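Local coordinates for protein glycosyl hydrolase, family 38 (Enterococcus faecalis, PDB 5KBP) that probably hydrolyses alpha-mannosidic bonds in carbohydrates, as expected of a metal-dependent family 38 glycoside hydrolase, at residues A216-Y221 with L227-G232. Residues are numbered along the deposited sequence; the frame is centred on the assembly and turned at random.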
ATOM      1  N   ALA A 216      30.942  17.155 -31.603  1.00 56.66           N
ATOM      2  CA  ALA A 216      30.320  17.283 -32.915  1.00 60.01           C
ATOM      3  C   ALA A 216      28.808  17.129 -32.836  1.00 66.73           C
ATOM      4  O   ALA A 216      28.079  17.778 -33.595  1.00 73.32           O
ATOM      5  CB  ALA A 216      30.910  16.254 -33.880  1.00 55.81           C
ATOM      6  N   ASP A 217      28.319  16.283 -31.927  1.00 68.41           N
ATOM      7  CA  ASP A 217      26.879  16.097 -31.783  1.00 69.40           C
ATOM      8  C   ASP A 217      26.213  17.353 -31.237  1.00 61.87           C
ATOM      9  O   ASP A 217      25.172  17.786 -31.744  1.00 65.33           O
ATOM     10  CB  ASP A 217      26.593  14.901 -30.874  1.00 77.11           C
ATOM     11  CG  ASP A 217      27.040  13.585 -31.481  1.00 92.35           C
ATOM     12  OD1 ASP A 217      27.121  13.499 -32.725  1.00 99.60           O
ATOM     13  OD2 ASP A 217      27.304  12.632 -30.715  1.00 94.89           O
ATOM     14  N   VAL A 218      26.805  17.955 -30.204  1.00 58.90           N
ATOM     15  CA  VAL A 218      26.208  19.137 -29.591  1.00 55.47           C
ATOM     16  C   VAL A 218      26.321  20.345 -30.512  1.00 60.05           C
ATOM     17  O   VAL A 218      25.409  21.181 -30.569  1.00 63.87           O
ATOM     18  CB  VAL A 218      26.858  19.399 -28.220  1.00 56.24           C
ATOM     19  CG1 VAL A 218      26.289  20.655 -27.586  1.00 65.22           C
ATOM     20  CG2 VAL A 218      26.638  18.211 -27.311  1.00 65.79           C
ATOM     21  N   GLU A 219      27.425  20.458 -31.254  1.00 48.78           N
ATOM     22  CA  GLU A 219      27.594  21.585 -32.162  1.00 60.11           C
ATOM     23  C   GLU A 219      26.664  21.512 -33.368  1.00 68.15           C
ATOM     24  O   GLU A 219      26.480  22.528 -34.047  1.00 64.68           O
ATOM     25  CB  GLU A 219      29.049  21.671 -32.627  1.00 54.08           C
ATOM     26  CG  GLU A 219      29.988  22.287 -31.605  1.00 58.82           C
ATOM     27  CD  GLU A 219      31.446  22.151 -31.997  1.00 80.02           C
ATOM     28  OE1 GLU A 219      32.252  21.719 -31.145  1.00 85.40           O
ATOM     29  OE2 GLU A 219      31.787  22.469 -33.156  1.00 92.80           O
ATOM     30  N   ARG A 220      26.076  20.345 -33.647  1.00 71.33           N
ATOM     31  CA  ARG A 220      25.136  20.242 -34.760  1.00 66.76           C
ATOM     32  C   ARG A 220      23.936  21.160 -34.569  1.00 71.59           C
ATOM     33  O   ARG A 220      23.362  21.642 -35.553  1.00 66.51           O
ATOM     34  CB  ARG A 220      24.661  18.795 -34.931  1.00 65.35           C
ATOM     35  CG  ARG A 220      25.597  17.909 -35.740  1.00 80.58           C
ATOM     36  CD  ARG A 220      25.229  16.433 -35.607  1.00 85.76           C
ATOM     37  NE  ARG A 220      24.269  15.981 -36.614  1.00 98.07           N
ATOM     38  CZ  ARG A 220      24.596  15.635 -37.855  1.00101.28           C
ATOM     39  NH1 ARG A 220      25.860  15.706 -38.255  1.00 95.02           N
ATOM     40  NH2 ARG A 220      23.661  15.227 -38.702  1.00103.36           N
ATOM     41  N   TYR A 221      23.544  21.422 -33.319  1.00 68.33           N
ATOM     42  CA  TYR A 221      22.344  22.201 -33.047  1.00 65.70           C
ATOM     43  C   TYR A 221      22.592  23.380 -32.113  1.00 69.94           C
ATOM     44  O   TYR A 221      21.628  23.987 -31.637  1.00 80.48           O
ATOM     45  CB  TYR A 221      21.250  21.304 -32.457  1.00 60.78           C
ATOM     46  CG  TYR A 221      21.233  19.906 -33.030  1.00 64.15           C
ATOM     47  CD1 TYR A 221      20.728  19.659 -34.301  1.00 66.20           C
ATOM     48  CD2 TYR A 221      21.717  18.831 -32.298  1.00 61.28           C
ATOM     49  CE1 TYR A 221      20.709  18.379 -34.825  1.00 64.47           C
ATOM     50  CE2 TYR A 221      21.702  17.549 -32.814  1.00 59.52           C
ATOM     51  CZ  TYR A 221      21.197  17.329 -34.078  1.00 64.34           C
ATOM     52  OH  TYR A 221      21.181  16.053 -34.592  1.00 75.56           O
ATOM     53  N   LEU A 227      27.770  25.107 -24.857  1.00 53.28           N
ATOM     54  CA  LEU A 227      27.349  23.741 -25.125  1.00 47.28           C
ATOM     55  C   LEU A 227      26.975  23.045 -23.823  1.00 48.19           C
ATOM     56  O   LEU A 227      27.626  23.245 -22.793  1.00 48.23           O
ATOM     57  CB  LEU A 227      28.466  22.972 -25.834  1.00 45.74           C
ATOM     58  CG  LEU A 227      29.154  23.746 -26.962  1.00 49.75           C
ATOM     59  CD1 LEU A 227      30.499  23.128 -27.303  1.00 49.87           C
ATOM     60  CD2 LEU A 227      28.263  23.802 -28.189  1.00 45.37           C
ATOM     61  N   LEU A 228      25.930  22.222 -23.877  1.00 46.17           N
ATOM     62  CA  LEU A 228      25.391  21.545 -22.703  1.00 40.68           C
ATOM     63  C   LEU A 228      25.675  20.052 -22.801  1.00 41.24           C
ATOM     64  O   LEU A 228      25.229  19.392 -23.747  1.00 44.71           O
ATOM     65  CB  LEU A 228      23.888  21.799 -22.571  1.00 41.58           C
ATOM     66  CG  LEU A 228      23.200  21.196 -21.343  1.00 40.55           C
ATOM     67  CD1 LEU A 228      23.674  21.863 -20.064  1.00 44.34           C
ATOM     68  CD2 LEU A 228      21.687  21.293 -21.468  1.00 43.86           C
ATOM     69  N   MET A 229      26.414  19.526 -21.828  1.00 41.83           N
ATOM     70  CA  MET A 229      26.671  18.096 -21.700  1.00 44.33           C
ATOM     71  C   MET A 229      25.981  17.600 -20.436  1.00 44.51           C
ATOM     72  O   MET A 229      26.331  18.023 -19.328  1.00 40.14           O
ATOM     73  CB  MET A 229      28.170  17.802 -21.644  1.00 49.15           C
ATOM     74  CG  MET A 229      28.952  18.256 -22.865  1.00 48.87           C
ATOM     75  SD  MET A 229      28.442  17.444 -24.389  1.00 51.85           S
ATOM     76  CE  MET A 229      28.708  15.726 -23.964  1.00 51.82           C
ATOM     77  N   MET A 230      25.005  16.713 -20.601  1.00 38.49           N
ATOM     78  CA  MET A 230      24.239  16.181 -19.479  1.00 32.37           C
ATOM     79  C   MET A 230      24.943  14.938 -18.946  1.00 36.82           C
ATOM     80  O   MET A 230      24.900  13.872 -19.569  1.00 34.90           O
ATOM     81  CB  MET A 230      22.807  15.877 -19.908  1.00 40.05           C
ATOM     82  CG  MET A 230      22.021  17.116 -20.310  1.00 44.84           C
ATOM     83  SD  MET A 230      21.881  18.308 -18.961  1.00 56.73           S
ATOM     84  CE  MET A 230      20.984  17.334 -17.756  1.00 43.37           C
ATOM     85  N   ASN A 231      25.584  15.077 -17.786  1.00 38.25           N
ATOM     86  CA  ASN A 231      26.411  14.018 -17.206  1.00 35.68           C
ATOM     87  C   ASN A 231      25.541  13.146 -16.301  1.00 42.92           C
ATOM     88  O   ASN A 231      25.533  13.269 -15.073  1.00 48.02           O
ATOM     89  CB  ASN A 231      27.596  14.628 -16.465  1.00 38.35           C
ATOM     90  CG  ASN A 231      28.408  13.602 -15.706  1.00 43.03           C
ATOM     91  OD1 ASN A 231      28.564  13.700 -14.490  1.00 45.64           O
ATOM     92  ND2 ASN A 231      28.926  12.608 -16.416  1.00 42.72           N
ATOM     93  N   GLY A 232      24.797  12.247 -16.932  1.00 49.23           N
ATOM     94  CA  GLY A 232      23.927  11.347 -16.201  1.00 42.30           C
ATOM     95  C   GLY A 232      22.937  10.683 -17.131  1.00 51.57           C
ATOM     96  O   GLY A 232      22.910  10.939 -18.339  1.00 48.35           O
TER
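V218 faces L227 and M229 where the C-terminal part of helix 204-219 packs on strand 226-231, an alpha/beta unit of the family 38 N-terminal domain in which a short loop joins helix to strand. The strand is part of a parallel sheet, paired with strand 7-13. V218 points toward the strand and splits its two methyls between two residues on the same face of it. With CG1 anti to the backbone N (chi1 178°), that methyl is directed at L227, 3.6 Å from L227 CB and 3.8 Å from L227 CD2. The other branch reaches further along the strand: V218 CG2 lies 3.5 Å from M229 SD and 4.0 Å from L228 O. M229 is bent at chi2 and chi3, both near -60°, and its sulfur comes closer to the helix than the direction of its CB suggests; W211 and K214, earlier on the same helix, touch it too. L228, between the two, turns its end away toward F263 and Y266 of helix 263-270. The extended E219 side chain carries its carboxylate past the end of L227, where OE2 forms a salt bridge with K7 and OE1 a hydrogen bond with Y256, a calcium ligand seen in this protein, though no calcium is modelled on this chain. Nearer the backbone, E219 CG sits 4.1 Å from L227 CD2, the methyl that also meets V218 CG1.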